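Local coordinates for D-ribulose-5-phosphate 3-epimerase, putative (Plasmodium falciparum, PDB 1TQX), which probably catalyses the interconversion of D-ribulose 5-phosphate and D-xylulose 5-phosphate, using one divalent metal ion per subunit, at residues F66-E77 and S86-L96; I139-V147 and L174-L182. All coordinates share one frame; numbering follows the deposited sequence.

Contact 1: F66-E77 and S86-L96; sequences FFDVHLMVEYPE and SNQLTFHFEAL. With ZN (zinc ion), chain D.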
loop_
_atom_site.group_PDB
_atom_site.type_symbol
_atom_site.label_atom_id
_atom_site.label_comp_id
_atom_site.label_asym_id
_atom_site.label_seq_id
_atom_site.Cartn_x
_atom_site.Cartn_y
_atom_site.Cartn_z
ATOM N N PHE A 66 0.395 11.983 2.916
ATOM C CA PHE A 66 -0.493 10.966 3.495
ATOM C C PHE A 66 0.295 9.735 3.975
ATOM O O PHE A 66 1.053 9.145 3.206
ATOM C CB PHE A 66 -1.489 10.576 2.397
ATOM C CG PHE A 66 -2.595 9.648 2.827
ATOM C CD1 PHE A 66 -3.881 10.140 3.050
ATOM C CD2 PHE A 66 -2.395 8.268 2.861
ATOM C CE1 PHE A 66 -4.955 9.274 3.285
ATOM C CE2 PHE A 66 -3.463 7.389 3.098
ATOM C CZ PHE A 66 -4.743 7.896 3.306
ATOM N N PHE A 67 0.104 9.350 5.235
ATOM C CA PHE A 67 0.802 8.197 5.798
ATOM C C PHE A 67 0.059 6.893 5.516
ATOM O O PHE A 67 -0.975 6.603 6.124
ATOM C CB PHE A 67 0.994 8.385 7.313
ATOM C CG PHE A 67 2.250 9.141 7.682
ATOM C CD1 PHE A 67 2.619 10.309 7.010
ATOM C CD2 PHE A 67 3.058 8.693 8.726
ATOM C CE1 PHE A 67 3.776 11.012 7.380
ATOM C CE2 PHE A 67 4.215 9.391 9.101
ATOM C CZ PHE A 67 4.571 10.549 8.428
ATOM N N ASP A 68 0.593 6.110 4.585
ATOM C CA ASP A 68 -0.010 4.844 4.192
ATOM C C ASP A 68 0.825 3.687 4.761
ATOM O O ASP A 68 1.891 3.349 4.243
ATOM C CB ASP A 68 -0.086 4.812 2.662
ATOM C CG ASP A 68 -0.582 3.501 2.117
ATOM O OD1 ASP A 68 -1.515 2.906 2.700
ATOM O OD2 ASP A 68 -0.042 3.081 1.070
ATOM N N VAL A 69 0.319 3.086 5.834
ATOM C CA VAL A 69 1.022 2.002 6.520
ATOM C C VAL A 69 0.556 0.606 6.129
ATOM O O VAL A 69 -0.608 0.249 6.317
ATOM C CB VAL A 69 0.897 2.150 8.064
ATOM C CG1 VAL A 69 1.819 1.152 8.752
ATOM C CG2 VAL A 69 1.244 3.580 8.485
ATOM N N HIS A 70 1.481 -0.183 5.588
ATOM C CA HIS A 70 1.186 -1.550 5.178
ATOM C C HIS A 70 1.692 -2.468 6.287
ATOM O O HIS A 70 2.897 -2.652 6.448
ATOM C CB HIS A 70 1.899 -1.871 3.857
ATOM C CG HIS A 70 1.639 -3.254 3.344
ATOM N ND1 HIS A 70 2.223 -3.737 2.190
ATOM C CD2 HIS A 70 0.877 -4.262 3.830
ATOM C CE1 HIS A 70 1.832 -4.984 1.991
ATOM N NE2 HIS A 70 1.016 -5.326 2.971
ATOM N N LEU A 71 0.764 -3.040 7.044
ATOM C CA LEU A 71 1.103 -3.919 8.154
ATOM C C LEU A 71 1.290 -5.378 7.748
ATOM O O LEU A 71 0.334 -6.146 7.711
ATOM C CB LEU A 71 0.020 -3.825 9.236
ATOM C CG LEU A 71 -0.187 -2.424 9.830
ATOM C CD1 LEU A 71 -1.502 -2.368 10.608
ATOM C CD2 LEU A 71 0.994 -2.076 10.724
ATOM N N MET A 72 2.522 -5.752 7.421
ATOM C CA MET A 72 2.823 -7.140 7.070
ATOM C C MET A 72 3.278 -7.756 8.386
ATOM O O MET A 72 4.447 -8.102 8.559
ATOM C CB MET A 72 3.945 -7.209 6.032
ATOM C CG MET A 72 3.496 -6.800 4.637
ATOM S SD MET A 72 4.838 -6.695 3.430
ATOM C CE MET A 72 5.191 -4.945 3.475
ATOM N N VAL A 73 2.333 -7.880 9.311
ATOM C CA VAL A 73 2.622 -8.397 10.641
ATOM C C VAL A 73 1.519 -9.294 11.173
ATOM O O VAL A 73 0.402 -9.304 10.655
ATOM C CB VAL A 73 2.751 -7.243 11.653
ATOM C CG1 VAL A 73 3.844 -6.268 11.220
ATOM C CG2 VAL A 73 1.404 -6.514 11.767
ATOM N N GLU A 74 1.849 -10.052 12.217
ATOM C CA GLU A 74 0.862 -10.890 12.880
ATOM C C GLU A 74 0.234 -9.935 13.894
ATOM O O GLU A 74 0.866 -8.951 14.290
ATOM C CB GLU A 74 1.524 -12.054 13.637
ATOM C CG GLU A 74 2.462 -12.926 12.813
ATOM C CD GLU A 74 2.884 -14.198 13.542
ATOM O OE1 GLU A 74 3.179 -14.126 14.757
ATOM O OE2 GLU A 74 2.932 -15.266 12.893
ATOM N N TYR A 75 -0.996 -10.214 14.308
ATOM C CA TYR A 75 -1.682 -9.382 15.296
ATOM C C TYR A 75 -1.747 -7.904 14.903
ATOM O O TYR A 75 -1.400 -7.032 15.701
ATOM C CB TYR A 75 -0.973 -9.502 16.651
ATOM C CG TYR A 75 -0.690 -10.923 17.071
ATOM C CD1 TYR A 75 -1.729 -11.812 17.328
ATOM C CD2 TYR A 75 0.618 -11.381 17.215
ATOM C CE1 TYR A 75 -1.477 -13.123 17.719
ATOM C CE2 TYR A 75 0.883 -12.696 17.608
ATOM C CZ TYR A 75 -0.172 -13.558 17.858
ATOM O OH TYR A 75 0.067 -14.858 18.254
ATOM N N PRO A 76 -2.202 -7.598 13.680
ATOM C CA PRO A 76 -2.278 -6.192 13.268
ATOM C C PRO A 76 -3.132 -5.307 14.183
ATOM O O PRO A 76 -2.939 -4.093 14.235
ATOM C CB PRO A 76 -2.840 -6.278 11.850
ATOM C CG PRO A 76 -3.679 -7.525 11.889
ATOM C CD PRO A 76 -2.765 -8.478 12.642
ATOM N N GLU A 77 -4.070 -5.917 14.902
ATOM C CA GLU A 77 -4.934 -5.176 15.820
ATOM C C GLU A 77 -4.104 -4.416 16.870
ATOM O O GLU A 77 -4.483 -3.331 17.315
ATOM C CB GLU A 77 -5.904 -6.146 16.514
ATOM C CG GLU A 77 -5.215 -7.306 17.256
ATOM C CD GLU A 77 -5.009 -8.561 16.401
ATOM O OE1 GLU A 77 -5.104 -8.488 15.155
ATOM O OE2 GLU A 77 -4.738 -9.633 16.989
ATOM N N SER A 86 -1.251 8.322 11.782
ATOM C CA SER A 86 -1.115 7.948 10.372
ATOM C C SER A 86 -2.438 8.203 9.644
ATOM O O SER A 86 -3.381 8.723 10.245
ATOM C CB SER A 86 -0.694 6.480 10.243
ATOM O OG SER A 86 0.676 6.327 10.599
ATOM N N ASN A 87 -2.520 7.844 8.363
ATOM C CA ASN A 87 -3.739 8.085 7.588
ATOM C C ASN A 87 -4.504 6.832 7.165
ATOM O O ASN A 87 -5.737 6.819 7.172
ATOM C CB ASN A 87 -3.406 8.940 6.364
ATOM C CG ASN A 87 -3.091 10.367 6.735
ATOM O OD1 ASN A 87 -3.983 11.129 7.123
ATOM N ND2 ASN A 87 -1.823 10.738 6.643
ATOM N N GLN A 88 -3.782 5.790 6.772
ATOM C CA GLN A 88 -4.419 4.534 6.415
ATOM C C GLN A 88 -3.615 3.382 6.966
ATOM O O GLN A 88 -2.383 3.400 6.924
ATOM C CB GLN A 88 -4.546 4.353 4.898
ATOM C CG GLN A 88 -5.038 2.952 4.520
ATOM C CD GLN A 88 -5.412 2.819 3.052
ATOM O OE1 GLN A 88 -6.587 2.830 2.699
ATOM N NE2 GLN A 88 -4.407 2.700 2.192
ATOM N N LEU A 89 -4.319 2.390 7.499
ATOM C CA LEU A 89 -3.685 1.194 8.024
ATOM C C LEU A 89 -4.201 0.043 7.176
ATOM O O LEU A 89 -5.413 -0.168 7.065
ATOM C CB LEU A 89 -4.057 0.963 9.495
ATOM C CG LEU A 89 -3.663 2.039 10.513
ATOM C CD1 LEU A 89 -3.972 1.515 11.929
ATOM C CD2 LEU A 89 -2.180 2.389 10.388
ATOM N N THR A 90 -3.279 -0.685 6.558
ATOM C CA THR A 90 -3.636 -1.816 5.708
ATOM C C THR A 90 -3.132 -3.106 6.342
ATOM O O THR A 90 -1.931 -3.265 6.566
ATOM C CB THR A 90 -3.006 -1.662 4.299
ATOM O OG1 THR A 90 -3.546 -0.497 3.665
ATOM C CG2 THR A 90 -3.292 -2.889 3.430
ATOM N N PHE A 91 -4.047 -4.022 6.651
ATOM C CA PHE A 91 -3.643 -5.288 7.251
ATOM C C PHE A 91 -3.859 -6.417 6.254
ATOM O O PHE A 91 -4.545 -6.236 5.245
ATOM C CB PHE A 91 -4.426 -5.550 8.553
ATOM C CG PHE A 91 -5.906 -5.732 8.360
ATOM C CD1 PHE A 91 -6.439 -6.993 8.091
ATOM C CD2 PHE A 91 -6.774 -4.649 8.473
ATOM C CE1 PHE A 91 -7.818 -7.171 7.940
ATOM C CE2 PHE A 91 -8.156 -4.821 8.322
ATOM C CZ PHE A 91 -8.674 -6.085 8.056
ATOM N N HIS A 92 -3.261 -7.575 6.524
ATOM C CA HIS A 92 -3.395 -8.715 5.628
ATOM C C HIS A 92 -4.554 -9.642 5.948
ATOM O O HIS A 92 -4.775 -10.011 7.097
ATOM C CB HIS A 92 -2.087 -9.513 5.589
ATOM C CG HIS A 92 -1.133 -9.038 4.537
ATOM N ND1 HIS A 92 -1.171 -9.500 3.237
ATOM C CD2 HIS A 92 -0.187 -8.069 4.564
ATOM C CE1 HIS A 92 -0.297 -8.831 2.508
ATOM N NE2 HIS A 92 0.312 -7.954 3.289
ATOM N N PHE A 93 -5.291 -10.004 4.903
ATOM C CA PHE A 93 -6.425 -10.915 5.002
ATOM C C PHE A 93 -5.900 -12.198 5.646
ATOM O O PHE A 93 -6.563 -12.798 6.495
ATOM C CB PHE A 93 -6.961 -11.181 3.583
ATOM C CG PHE A 93 -8.172 -12.087 3.514
ATOM C CD1 PHE A 93 -9.346 -11.779 4.194
ATOM C CD2 PHE A 93 -8.156 -13.211 2.689
ATOM C CE1 PHE A 93 -10.490 -12.575 4.047
ATOM C CE2 PHE A 93 -9.294 -14.009 2.537
ATOM C CZ PHE A 93 -10.460 -13.686 3.217
ATOM N N GLU A 94 -4.690 -12.595 5.254
ATOM C CA GLU A 94 -4.075 -13.814 5.774
ATOM C C GLU A 94 -3.666 -13.727 7.240
ATOM O O GLU A 94 -3.601 -14.745 7.928
ATOM C CB GLU A 94 -2.849 -14.202 4.934
ATOM C CG GLU A 94 -3.131 -14.370 3.441
ATOM C CD GLU A 94 -3.059 -13.058 2.686
ATOM O OE1 GLU A 94 -2.847 -12.014 3.334
ATOM O OE2 GLU A 94 -3.208 -13.065 1.445
ATOM N N ALA A 95 -3.382 -12.519 7.718
ATOM C CA ALA A 95 -2.974 -12.344 9.109
ATOM C C ALA A 95 -4.118 -12.702 10.061
ATOM O O ALA A 95 -3.882 -13.057 11.218
ATOM C CB ALA A 95 -2.520 -10.903 9.346
ATOM N N LEU A 96 -5.349 -12.597 9.572
ATOM C CA LEU A 96 -6.528 -12.927 10.365
ATOM C C LEU A 96 -7.131 -14.252 9.908
ATOM O O LEU A 96 -8.346 -14.449 9.968
ATOM C CB LEU A 96 -7.578 -11.814 10.264
ATOM C CG LEU A 96 -7.418 -10.657 11.254
ATOM C CD1 LEU A 96 -6.023 -10.080 11.136
ATOM C CD2 LEU A 96 -8.472 -9.583 10.989
HETATM ZN ZN ZN D . 3.670 -2.399 1.007
HETATM O O HOH W 1 -1.700 0.248 1.872
HETATM O O HOH W 2 -1.520 -7.734 8.927
HETATM O O HOH W 3 -2.302 -12.446 13.425
#
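His70 meets His92 through their imidazole nitrogens, NE2 of His70 donating to NE2 of His92 at 2.7 Å. The bond leaves in the ring plane of His70 but arrives tilted 30° from that of His92. The rings meet rim to rim, their planes 28° apart. His70 shares a sheet face with Asp68 and Thr90. With CG anti to the backbone N (chi1 -179°), its ring spans from His92 to the zinc ion, which ND1 binds at 2.3 Å. His36, Asp38 and Asp179 complete the site. Met72 CG lies over one face of the His70 ring, offset toward its rim, and is 3.6 Å from His92 NE2. Farther out, His92 ND1 donates to Glu94 OE1 at 3.0 Å, on the syn side of the carboxylate.

Near the strand starts, Gln88 NE2 reaches Asp68 OD1 at 2.9 Å from above the carboxylate plane. A water donates to that OD1 and accepts from Thr90 OG1. Asp68 OD2 holds His36 ND1. Asn87 CB sits 3.3 Å from the centroid of the Phe66 ring, a CH-pi contact.

Beneath, strands 66-72 and 88-92 are parallel neighbours in the TIM barrel. On the other face, Val69 CB packs on Leu89 CD2. Past the strands, Pro76 CG meets Leu96 CD1.

Zinc at ND1 and His92 at NE2 fix the rotation of the His70 ring, and Glu94 orients His92. The chain probably makes His70 a more electron-rich ligand.

Contact 2: I139-V147 and L174-L182; sequences INTVLVMTV and LNIQVDGGL. With ZN (zinc ion), chain D; SO4 (sulfate ion), chain C.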
loop_
_atom_site.group_PDB
_atom_site.type_symbol
_atom_site.label_atom_id
_atom_site.label_comp_id
_atom_site.label_asym_id
_atom_site.label_seq_id
_atom_site.Cartn_x
_atom_site.Cartn_y
_atom_site.Cartn_z
ATOM N N ILE A 139 -13.966 -0.982 3.700
ATOM C CA ILE A 139 -12.624 -0.949 3.124
ATOM C C ILE A 139 -12.421 0.168 2.109
ATOM O O ILE A 139 -13.127 0.250 1.109
ATOM C CB ILE A 139 -12.288 -2.297 2.437
ATOM C CG1 ILE A 139 -12.504 -3.458 3.416
ATOM C CG2 ILE A 139 -10.850 -2.286 1.932
ATOM C CD1 ILE A 139 -11.682 -3.373 4.687
ATOM N N ASN A 140 -11.439 1.025 2.372
ATOM C CA ASN A 140 -11.124 2.133 1.478
ATOM C C ASN A 140 -10.197 1.694 0.345
ATOM O O ASN A 140 -10.275 2.217 -0.770
ATOM C CB ASN A 140 -10.425 3.254 2.252
ATOM C CG ASN A 140 -11.316 3.892 3.300
ATOM O OD1 ASN A 140 -12.147 4.747 2.988
ATOM N ND2 ASN A 140 -11.151 3.473 4.547
ATOM N N THR A 141 -9.325 0.733 0.635
ATOM C CA THR A 141 -8.343 0.274 -0.341
ATOM C C THR A 141 -8.038 -1.217 -0.248
ATOM O O THR A 141 -7.983 -1.781 0.847
ATOM C CB THR A 141 -6.981 0.985 -0.121
ATOM O OG1 THR A 141 -7.167 2.406 -0.072
ATOM C CG2 THR A 141 -6.001 0.627 -1.244
ATOM N N VAL A 142 -7.837 -1.847 -1.400
ATOM C CA VAL A 142 -7.444 -3.246 -1.449
ATOM C C VAL A 142 -6.047 -3.209 -2.063
ATOM O O VAL A 142 -5.858 -2.662 -3.148
ATOM C CB VAL A 142 -8.355 -4.109 -2.345
ATOM C CG1 VAL A 142 -7.746 -5.502 -2.499
ATOM C CG2 VAL A 142 -9.734 -4.233 -1.718
ATOM N N LEU A 143 -5.073 -3.760 -1.349
ATOM C CA LEU A 143 -3.695 -3.779 -1.825
ATOM C C LEU A 143 -3.400 -5.150 -2.429
ATOM O O LEU A 143 -3.252 -6.137 -1.707
ATOM C CB LEU A 143 -2.740 -3.495 -0.651
ATOM C CG LEU A 143 -1.257 -3.184 -0.906
ATOM C CD1 LEU A 143 -0.596 -2.828 0.428
ATOM C CD2 LEU A 143 -0.554 -4.368 -1.537
ATOM N N VAL A 144 -3.337 -5.202 -3.757
ATOM C CA VAL A 144 -3.054 -6.433 -4.479
ATOM C C VAL A 144 -1.538 -6.577 -4.605
ATOM O O VAL A 144 -0.903 -5.827 -5.345
ATOM C CB VAL A 144 -3.681 -6.406 -5.906
ATOM C CG1 VAL A 144 -3.267 -7.647 -6.691
ATOM C CG2 VAL A 144 -5.200 -6.321 -5.811
ATOM N N MET A 145 -0.954 -7.518 -3.865
ATOM C CA MET A 145 0.487 -7.734 -3.946
ATOM C C MET A 145 0.794 -8.289 -5.331
ATOM O O MET A 145 0.158 -9.251 -5.770
ATOM C CB MET A 145 0.961 -8.748 -2.898
ATOM C CG MET A 145 0.928 -8.267 -1.453
ATOM S SD MET A 145 1.918 -6.777 -1.164
ATOM C CE MET A 145 3.550 -7.316 -1.632
ATOM N N THR A 146 1.755 -7.682 -6.018
ATOM C CA THR A 146 2.140 -8.160 -7.342
ATOM C C THR A 146 3.481 -8.882 -7.247
ATOM O O THR A 146 4.134 -9.162 -8.256
ATOM C CB THR A 146 2.209 -7.008 -8.367
ATOM O OG1 THR A 146 2.915 -5.895 -7.806
ATOM C CG2 THR A 146 0.798 -6.570 -8.757
ATOM N N VAL A 147 3.871 -9.185 -6.012
ATOM C CA VAL A 147 5.097 -9.908 -5.721
ATOM C C VAL A 147 4.934 -10.579 -4.354
ATOM O O VAL A 147 4.052 -10.202 -3.583
ATOM C CB VAL A 147 6.319 -8.959 -5.683
ATOM C CG1 VAL A 147 6.381 -8.207 -4.350
ATOM C CG2 VAL A 147 7.574 -9.747 -5.907
ATOM N N LEU A 174 -13.829 1.746 -5.387
ATOM C CA LEU A 174 -12.811 1.176 -4.515
ATOM C C LEU A 174 -11.400 1.538 -4.974
ATOM O O LEU A 174 -11.082 1.459 -6.163
ATOM C CB LEU A 174 -12.960 -0.344 -4.481
ATOM C CG LEU A 174 -11.905 -1.153 -3.725
ATOM C CD1 LEU A 174 -12.002 -0.880 -2.223
ATOM C CD2 LEU A 174 -12.123 -2.629 -4.010
ATOM N N ASN A 175 -10.563 1.956 -4.031
ATOM C CA ASN A 175 -9.173 2.280 -4.345
ATOM C C ASN A 175 -8.457 0.939 -4.506
ATOM O O ASN A 175 -8.543 0.072 -3.632
ATOM C CB ASN A 175 -8.518 3.074 -3.203
ATOM C CG ASN A 175 -8.981 4.524 -3.148
ATOM O OD1 ASN A 175 -8.683 5.317 -4.045
ATOM N ND2 ASN A 175 -9.709 4.877 -2.092
ATOM N N ILE A 176 -7.775 0.761 -5.633
ATOM C CA ILE A 176 -7.043 -0.475 -5.885
ATOM C C ILE A 176 -5.567 -0.124 -5.968
ATOM O O ILE A 176 -5.135 0.652 -6.820
ATOM C CB ILE A 176 -7.516 -1.160 -7.182
ATOM C CG1 ILE A 176 -9.000 -1.534 -7.055
ATOM C CG2 ILE A 176 -6.690 -2.420 -7.435
ATOM C CD1 ILE A 176 -9.640 -2.028 -8.346
ATOM N N GLN A 177 -4.803 -0.701 -5.051
ATOM C CA GLN A 177 -3.377 -0.442 -4.932
ATOM C C GLN A 177 -2.559 -1.664 -5.360
ATOM O O GLN A 177 -2.928 -2.801 -5.067
ATOM C CB GLN A 177 -3.092 -0.068 -3.466
ATOM C CG GLN A 177 -1.681 0.369 -3.145
ATOM C CD GLN A 177 -1.551 0.826 -1.703
ATOM O OE1 GLN A 177 -2.026 0.152 -0.787
ATOM N NE2 GLN A 177 -0.902 1.969 -1.490
ATOM N N VAL A 178 -1.465 -1.429 -6.080
ATOM C CA VAL A 178 -0.598 -2.519 -6.524
ATOM C C VAL A 178 0.750 -2.280 -5.880
ATOM O O VAL A 178 1.187 -1.139 -5.744
ATOM C CB VAL A 178 -0.478 -2.584 -8.069
ATOM C CG1 VAL A 178 -1.788 -3.103 -8.647
ATOM C CG2 VAL A 178 -0.150 -1.214 -8.641
ATOM N N ASP A 179 1.420 -3.360 -5.501
ATOM C CA ASP A 179 2.673 -3.237 -4.773
ATOM C C ASP A 179 3.612 -4.403 -5.070
ATOM O O ASP A 179 3.282 -5.556 -4.795
ATOM C CB ASP A 179 2.285 -3.173 -3.290
ATOM C CG ASP A 179 3.462 -3.057 -2.346
ATOM O OD1 ASP A 179 3.172 -2.971 -1.129
ATOM O OD2 ASP A 179 4.636 -3.046 -2.778
ATOM N N GLY A 180 4.779 -4.096 -5.632
ATOM C CA GLY A 180 5.741 -5.135 -5.961
ATOM C C GLY A 180 6.185 -5.105 -7.412
ATOM O O GLY A 180 5.469 -5.562 -8.304
ATOM N N GLY A 181 7.366 -4.547 -7.651
ATOM C CA GLY A 181 7.899 -4.480 -8.999
ATOM C C GLY A 181 7.285 -3.440 -9.920
ATOM O O GLY A 181 7.359 -3.582 -11.141
ATOM N N LEU A 182 6.677 -2.400 -9.356
ATOM C CA LEU A 182 6.076 -1.359 -10.183
ATOM C C LEU A 182 7.120 -0.410 -10.760
ATOM O O LEU A 182 7.970 0.116 -10.038
ATOM C CB LEU A 182 5.049 -0.542 -9.379
ATOM C CG LEU A 182 3.604 -1.057 -9.328
ATOM C CD1 LEU A 182 3.034 -1.117 -10.751
ATOM C CD2 LEU A 182 3.560 -2.433 -8.684
HETATM ZN ZN ZN D . 3.670 -2.399 1.007
HETATM S S SO4 C . 9.666 -2.706 -5.321
HETATM O O1 SO4 C . 8.810 -1.543 -5.024
HETATM O O2 SO4 C . 9.050 -3.926 -4.769
HETATM O O3 SO4 C . 9.785 -2.865 -6.775
HETATM O O4 SO4 C . 11.007 -2.496 -4.736
#
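Asn140 O receives two bonds from Asn175, where the beta-alpha-beta unit of strand 141-145, helix 161-170 and strand 175-179 begins its parallel pairing in the TIM barrel. Asn175 N and ND2 approach that oxygen from opposite faces of its carbonyl plane, ND2 at 3.0 Å.

Thr141 lays CG2 against Gln177 CB at 3.7 Å, while its OG1 is held by Gln88. Val142 faces the helix side. Its CG2 meets Leu174 CD2 at 3.7 Å, and Leu167 of helix 161-170 packs over it.

Leu143 points into the barrel. Its CG touches Gln177 OE1. Its CD2 touches Asp179 CB at 3.5 Å, so the leucine lies against both polar side chains. Asp179 is extended (chi1 179°) and binds zinc through OD1 at 2.3 Å. Gln177 NE2 is bonded to Asp68.

Val144 O takes a weak bond from Asp179 N and a CA-H contact from Val178. Met145 runs alongside Asp179 and bends back, bringing CE to 3.6 Å from Asp179 O.

At Thr146 the pairing continues past the strands, N donating to Asp179 O. Thr146 OG1, set between its backbone N and carbonyl carbon (chi1 46°), donates to Gly180 O at 2.6 Å. Val147 CG1 packs on Gly180 CA at 3.5 Å.

Contacts 1 and 2 are two parallel strand pairs of one barrel, separated by strand 116-121, with centres about 13 Å apart. Their inward side chains meet across the interior. At the zinc ion, His70 ND1 of contact 1 lies 3.5 Å from Asp179 OD1 of contact 2, both binding the metal, and 3.4 Å from Leu143 CD1. Deeper in, two probable hydrogen bonds join the pairs: Gln88 OE1 to Thr141 OG1 and Asp68 OD2 to Gln177 NE2, each 2.9 Å. Asp179 is the predicted proton donor. Contact 2 also reaches a sulfate, weakly bonded by Gly181 N and held by Gly153 and Thr202; it may mark the substrate phosphate position.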